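Local coordinates for protein CurD (Moorea producens 3L, PDB 5KP7) that binds 4'-phosphopantetheine and probably acts as a hydroxymethylglutaryl-CoA synthase-type acyltransferase of the thiolase-like superfamily, at residues Glu73-Tyr78 and Lys113-Tyr118; Ala331-Asn336 and Arg343-Phe348. The protein carries 3 engineered substitutions. One frame throughout, in Å; residues are numbered along the deposited sequence.

Contact 1. Residues Glu73-Tyr78 and Lys113-Tyr118; sequences EDPVSY and KSMSTY
The carbonyl oxygen of S114 is gripped twice by one residue, from T117 OG1 at 2.8 Å and T117 N at 3.3 Å, in the turn from which M115 and Y118 reach P75 and V76. The hydroxyl arrives nearly along the C=O axis (174°). The contact joins the first turns of two helices, 75-89 and 115-123, in the thiolase-like fold. The first of these starts with a capping box: S77 N donates to D74 OD1 (3.0 Å), and D74 N returns a bond to S77 OG (3.0 Å). The other carboxylate oxygen, D74 OD2, forms a salt bridge with R438 and a hydrogen bond with Y440 OH, which ties the helix start to strand 437-442.

Between the helices the contact is purely apolar. M115 sends its chain across V76 so that CG lies 3.7 Å from V76 CG2, and its sulfur goes on to P75, where SD reaches CB at 3.6 Å. With an alanine at M115 the thioether arm is gone, and a gap would probably open beside P75 CB and V76 CG2. V76 has its two methyls divided between partners: CG1, anti to the backbone N (chi1 173°), turns to Y118. The phenol oxygen of Y118 is bonded to the backbone N of R438, while at the other end of this side chain CB packs 3.6 Å from V76 CG1.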
loop_
_atom_site.group_PDB
_atom_site.type_symbol
_atom_site.label_atom_id
_atom_site.label_comp_id
_atom_site.label_asym_id
_atom_site.label_seq_id
_atom_site.Cartn_x
_atom_site.Cartn_y
_atom_site.Cartn_z
ATOM N N GLU A 73 -1.698 17.831 10.485
ATOM C CA GLU A 73 -0.712 16.820 10.168
ATOM C C GLU A 73 -0.482 16.861 8.670
ATOM O O GLU A 73 -1.353 17.308 7.891
ATOM C CB GLU A 73 -1.209 15.432 10.560
ATOM C CG GLU A 73 -1.524 15.277 12.046
ATOM C CD GLU A 73 -1.944 13.862 12.345
ATOM O OE1 GLU A 73 -3.128 13.528 12.047
ATOM O OE2 GLU A 73 -1.083 13.058 12.846
ATOM N N ASP A 74 0.710 16.429 8.277
ATOM C CA ASP A 74 1.050 16.337 6.874
ATOM C C ASP A 74 2.040 15.173 6.696
ATOM O O ASP A 74 2.342 14.464 7.662
ATOM C CB ASP A 74 1.506 17.720 6.361
ATOM C CG ASP A 74 2.888 18.115 6.816
ATOM O OD1 ASP A 74 3.569 17.283 7.448
ATOM O OD2 ASP A 74 3.293 19.265 6.510
ATOM N N PRO A 75 2.540 14.933 5.478
ATOM C CA PRO A 75 3.437 13.799 5.316
ATOM C C PRO A 75 4.742 13.922 6.079
ATOM O O PRO A 75 5.310 12.919 6.444
ATOM C CB PRO A 75 3.645 13.719 3.800
ATOM C CG PRO A 75 2.404 14.310 3.249
ATOM C CD PRO A 75 2.066 15.446 4.175
ATOM N N VAL A 76 5.206 15.143 6.344
ATOM C CA VAL A 76 6.394 15.354 7.172
ATOM C C VAL A 76 6.133 14.920 8.606
ATOM O O VAL A 76 6.916 14.193 9.198
ATOM C CB VAL A 76 6.855 16.845 7.135
ATOM C CG1 VAL A 76 7.979 17.106 8.131
ATOM C CG2 VAL A 76 7.292 17.239 5.722
ATOM N N SER A 77 5.049 15.411 9.206
ATOM C CA SER A 77 4.744 15.057 10.573
ATOM C C SER A 77 4.481 13.553 10.715
ATOM O O SER A 77 4.959 12.944 11.675
ATOM C CB SER A 77 3.614 15.931 11.146
ATOM O OG SER A 77 2.338 15.600 10.674
ATOM N N TYR A 78 3.811 12.949 9.726
ATOM C CA TYR A 78 3.617 11.509 9.731
ATOM C C TYR A 78 4.987 10.805 9.718
ATOM O O TYR A 78 5.207 9.848 10.478
ATOM C CB TYR A 78 2.767 11.081 8.524
ATOM C CG TYR A 78 1.311 10.883 8.823
ATOM C CD1 TYR A 78 0.489 11.951 9.181
ATOM C CD2 TYR A 78 0.726 9.616 8.750
ATOM C CE1 TYR A 78 -0.866 11.748 9.456
ATOM C CE2 TYR A 78 -0.610 9.423 9.023
ATOM C CZ TYR A 78 -1.410 10.476 9.339
ATOM O OH TYR A 78 -2.747 10.212 9.627
ATOM N N LYS A 113 11.735 21.055 -3.187
ATOM C CA LYS A 113 12.219 20.817 -1.821
ATOM C C LYS A 113 11.801 19.436 -1.347
ATOM O O LYS A 113 10.607 19.141 -1.276
ATOM C CB LYS A 113 11.652 21.853 -0.886
ATOM C CG LYS A 113 12.302 21.849 0.491
ATOM C CD LYS A 113 11.553 22.822 1.428
ATOM C CE LYS A 113 12.209 22.975 2.796
ATOM N NZ LYS A 113 13.328 23.917 2.772
ATOM N N SER A 114 12.748 18.559 -1.028
ATOM C CA SER A 114 12.421 17.243 -0.470
ATOM C C SER A 114 11.924 17.357 0.971
ATOM O O SER A 114 12.428 18.183 1.765
ATOM C CB SER A 114 13.571 16.230 -0.531
ATOM O OG SER A 114 14.668 16.543 0.322
ATOM N N MET A 115 10.994 16.486 1.337
ATOM C CA MET A 115 10.543 16.416 2.739
ATOM C C MET A 115 11.664 15.956 3.664
ATOM O O MET A 115 11.623 16.195 4.871
ATOM C CB MET A 115 9.299 15.518 2.835
ATOM C CG MET A 115 8.155 16.238 2.225
ATOM S SD MET A 115 6.536 15.415 2.355
ATOM C CE MET A 115 6.730 14.086 1.166
ATOM N N SER A 116 12.690 15.323 3.087
ATOM C CA SER A 116 13.827 14.855 3.852
ATOM C C SER A 116 14.513 15.973 4.651
ATOM O O SER A 116 15.058 15.709 5.711
ATOM C CB SER A 116 14.822 14.170 2.927
ATOM O OG SER A 116 14.197 13.041 2.311
ATOM N N THR A 117 14.516 17.191 4.116
ATOM C CA THR A 117 15.138 18.331 4.821
ATOM C C THR A 117 14.452 18.645 6.163
ATOM O O THR A 117 15.110 18.743 7.199
ATOM C CB THR A 117 15.153 19.591 3.930
ATOM O OG1 THR A 117 13.822 19.939 3.513
ATOM C CG2 THR A 117 15.965 19.330 2.668
ATOM N N TYR A 118 13.131 18.710 6.170
ATOM C CA TYR A 118 12.362 18.876 7.415
ATOM C C TYR A 118 12.538 17.706 8.345
ATOM O O TYR A 118 12.688 17.870 9.543
ATOM C CB TYR A 118 10.878 19.034 7.109
ATOM C CG TYR A 118 10.482 20.351 6.495
ATOM C CD1 TYR A 118 10.508 21.520 7.249
ATOM C CD2 TYR A 118 9.940 20.423 5.235
ATOM C CE1 TYR A 118 10.092 22.731 6.712
ATOM C CE2 TYR A 118 9.518 21.633 4.685
ATOM C CZ TYR A 118 9.605 22.790 5.449
ATOM O OH TYR A 118 9.171 23.991 4.910
#

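Contact 2. Residues Ala331-Asn336 and Arg343-Phe348; sequences ASTIDN and RRIGMF
I345 holds CG1 anti to its carbonyl carbon (chi1 -54°) and continues fully extended to CD1 (chi2 177°), while T333 carries CG2 anti to its own backbone N; these rotations set two methyl groups facing each other. The side chains meet tip to tip, T333 CG2 standing 3.8 Å from I345 CD1. I334 joins more loosely from the next position on the helix, its CG1 lying 4.3 Å from the same CD1. The methyl of one isoleucine is therefore touched by two consecutive helical residues, with no hydrogen bond between the segments.

The same rotation of T333 divides the residue by polarity: while CG2 serves the apolar contact, OG1 is hydrogen-bonded to S329 O in the helix and to S272 OG of strand 270-273. This is a helix packed on a sheet, where helix 325-336 is the last helix of the beta-alpha-beta crossover from strand 270-273 to its parallel neighbour 343-351. Strand 355-363 flanks the latter on its other side, antiparallel, and I345 shares backbone bonds with G361 there. The alternation of the strand gives I345 to the helix, whereas R344 has a salt bridge to D211.

Where the helix ends, N336 folds its amide back over the last turn. S332 O accepts both N336 N and N336 ND2, each at 2.9 Å, and the side-chain donor comes in tilted about 20° from the carbonyl plane. The hydroxyl of S332 is held as well, bonded to P310 O and Y314 N.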
loop_
_atom_site.group_PDB
_atom_site.type_symbol
_atom_site.label_atom_id
_atom_site.label_comp_id
_atom_site.label_asym_id
_atom_site.label_seq_id
_atom_site.Cartn_x
_atom_site.Cartn_y
_atom_site.Cartn_z
ATOM N N ALA A 331 5.475 -5.499 8.441
ATOM C CA ALA A 331 5.404 -5.373 9.885
ATOM C C ALA A 331 4.239 -6.233 10.443
ATOM O O ALA A 331 4.368 -6.880 11.486
ATOM C CB ALA A 331 5.191 -3.937 10.281
ATOM N N SER A 332 3.115 -6.224 9.717
ATOM C CA SER A 332 1.949 -7.030 10.104
ATOM C C SER A 332 2.216 -8.532 10.035
ATOM O O SER A 332 1.810 -9.286 10.929
ATOM C CB SER A 332 0.760 -6.644 9.242
ATOM O OG SER A 332 -0.447 -7.191 9.763
ATOM N N THR A 333 2.883 -8.968 8.977
ATOM C CA THR A 333 3.294 -10.362 8.853
ATOM C C THR A 333 4.167 -10.799 10.053
ATOM O O THR A 333 3.959 -11.859 10.638
ATOM C CB THR A 333 4.056 -10.561 7.547
ATOM O OG1 THR A 333 3.156 -10.418 6.433
ATOM C CG2 THR A 333 4.688 -11.932 7.486
ATOM N N ILE A 334 5.139 -9.963 10.405
ATOM C CA ILE A 334 6.068 -10.283 11.498
ATOM C C ILE A 334 5.328 -10.401 12.830
ATOM O O ILE A 334 5.505 -11.387 13.569
ATOM C CB ILE A 334 7.207 -9.250 11.600
ATOM C CG1 ILE A 334 8.061 -9.340 10.337
ATOM C CG2 ILE A 334 8.076 -9.504 12.848
ATOM C CD1 ILE A 334 9.024 -8.213 10.148
ATOM N N ASP A 335 4.483 -9.419 13.141
ATOM C CA ASP A 335 3.735 -9.448 14.401
ATOM C C ASP A 335 2.689 -10.555 14.501
ATOM O O ASP A 335 2.480 -11.139 15.584
ATOM C CB ASP A 335 3.051 -8.110 14.647
ATOM C CG ASP A 335 3.986 -7.066 15.190
ATOM O OD1 ASP A 335 5.199 -7.338 15.413
ATOM O OD2 ASP A 335 3.495 -5.934 15.342
ATOM N N ASN A 336 2.034 -10.851 13.381
ATOM C CA ASN A 336 0.878 -11.744 13.397
ATOM C C ASN A 336 1.133 -13.177 12.934
ATOM O O ASN A 336 0.305 -14.054 13.193
ATOM C CB ASN A 336 -0.256 -11.091 12.596
ATOM C CG ASN A 336 -0.735 -9.823 13.255
ATOM O OD1 ASN A 336 -1.339 -9.870 14.327
ATOM N ND2 ASN A 336 -0.439 -8.697 12.660
ATOM N N ARG A 343 12.057 -17.432 9.178
ATOM C CA ARG A 343 11.081 -17.527 8.087
ATOM C C ARG A 343 11.476 -16.612 6.940
ATOM O O ARG A 343 12.024 -15.532 7.158
ATOM C CB ARG A 343 9.690 -17.099 8.561
ATOM C CG ARG A 343 9.192 -17.782 9.822
ATOM C CD ARG A 343 8.887 -19.263 9.609
ATOM N NE ARG A 343 8.194 -19.789 10.785
ATOM C CZ ARG A 343 7.978 -21.081 11.039
ATOM N NH1 ARG A 343 8.414 -22.041 10.204
ATOM N NH2 ARG A 343 7.344 -21.432 12.165
ATOM N N ARG A 344 11.163 -17.053 5.723
ATOM C CA ARG A 344 11.386 -16.252 4.529
ATOM C C ARG A 344 10.070 -15.665 4.066
ATOM O O ARG A 344 9.037 -16.351 4.012
ATOM C CB ARG A 344 12.055 -17.071 3.425
ATOM C CG ARG A 344 12.165 -16.320 2.092
ATOM C CD ARG A 344 13.157 -16.969 1.151
ATOM N NE ARG A 344 14.550 -16.678 1.515
ATOM C CZ ARG A 344 15.420 -17.524 2.065
ATOM N NH1 ARG A 344 15.096 -18.786 2.371
ATOM N NH2 ARG A 344 16.648 -17.109 2.315
ATOM N N ILE A 345 10.109 -14.354 3.796
ATOM C CA ILE A 345 8.957 -13.603 3.353
ATOM C C ILE A 345 9.195 -13.102 1.942
ATOM O O ILE A 345 10.221 -12.457 1.673
ATOM C CB ILE A 345 8.696 -12.391 4.293
ATOM C CG1 ILE A 345 8.583 -12.848 5.781
ATOM C CG2 ILE A 345 7.448 -11.642 3.848
ATOM C CD1 ILE A 345 8.392 -11.682 6.763
ATOM N N GLY A 346 8.242 -13.382 1.057
ATOM C CA GLY A 346 8.247 -12.808 -0.289
ATOM C C GLY A 346 7.457 -11.521 -0.301
ATOM O O GLY A 346 6.371 -11.440 0.309
ATOM N N MET A 347 7.992 -10.526 -0.996
ATOM C CA MET A 347 7.470 -9.178 -1.010
ATOM C C MET A 347 7.137 -8.751 -2.439
ATOM O O MET A 347 8.011 -8.809 -3.308
ATOM C CB MET A 347 8.557 -8.219 -0.483
ATOM C CG MET A 347 9.112 -8.551 0.884
ATOM S SD MET A 347 8.155 -7.808 2.183
ATOM C CE MET A 347 8.636 -6.068 2.088
ATOM N N PHE A 348 5.915 -8.276 -2.655
ATOM C CA PHE A 348 5.487 -7.754 -3.969
ATOM C C PHE A 348 5.061 -6.308 -3.868
ATOM O O PHE A 348 4.103 -5.983 -3.157
ATOM C CB PHE A 348 4.341 -8.546 -4.599
ATOM C CG PHE A 348 3.884 -7.947 -5.904
ATOM C CD1 PHE A 348 4.775 -7.869 -6.967
ATOM C CD2 PHE A 348 2.646 -7.379 -6.038
ATOM C CE1 PHE A 348 4.424 -7.265 -8.163
ATOM C CE2 PHE A 348 2.275 -6.770 -7.254
ATOM C CZ PHE A 348 3.185 -6.707 -8.301
#

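Overall arrangement
The two contacts follow each other along the chain, 73-78 with 113-118 closing well before 331-336 with 343-348 opens. Their centres are 27 Å apart, with about 14 Å between nearest atoms, and they lie on opposite sides of the chain's centre. Contact 1 joins two helices in the N-terminal part of the synthase, with strand 437-442, near the C-terminus, bonded to both helix starts. Contact 2 joins a helix to strand 343-351 in the C-terminal part. They share no helix or strand but border the two ends of one mixed sheet: contact 1 bonds to strands 98-104, 130-134 and 161-168, contact 2 includes strand 343-351. Both are buried and away from the phosphopantetheine pocket.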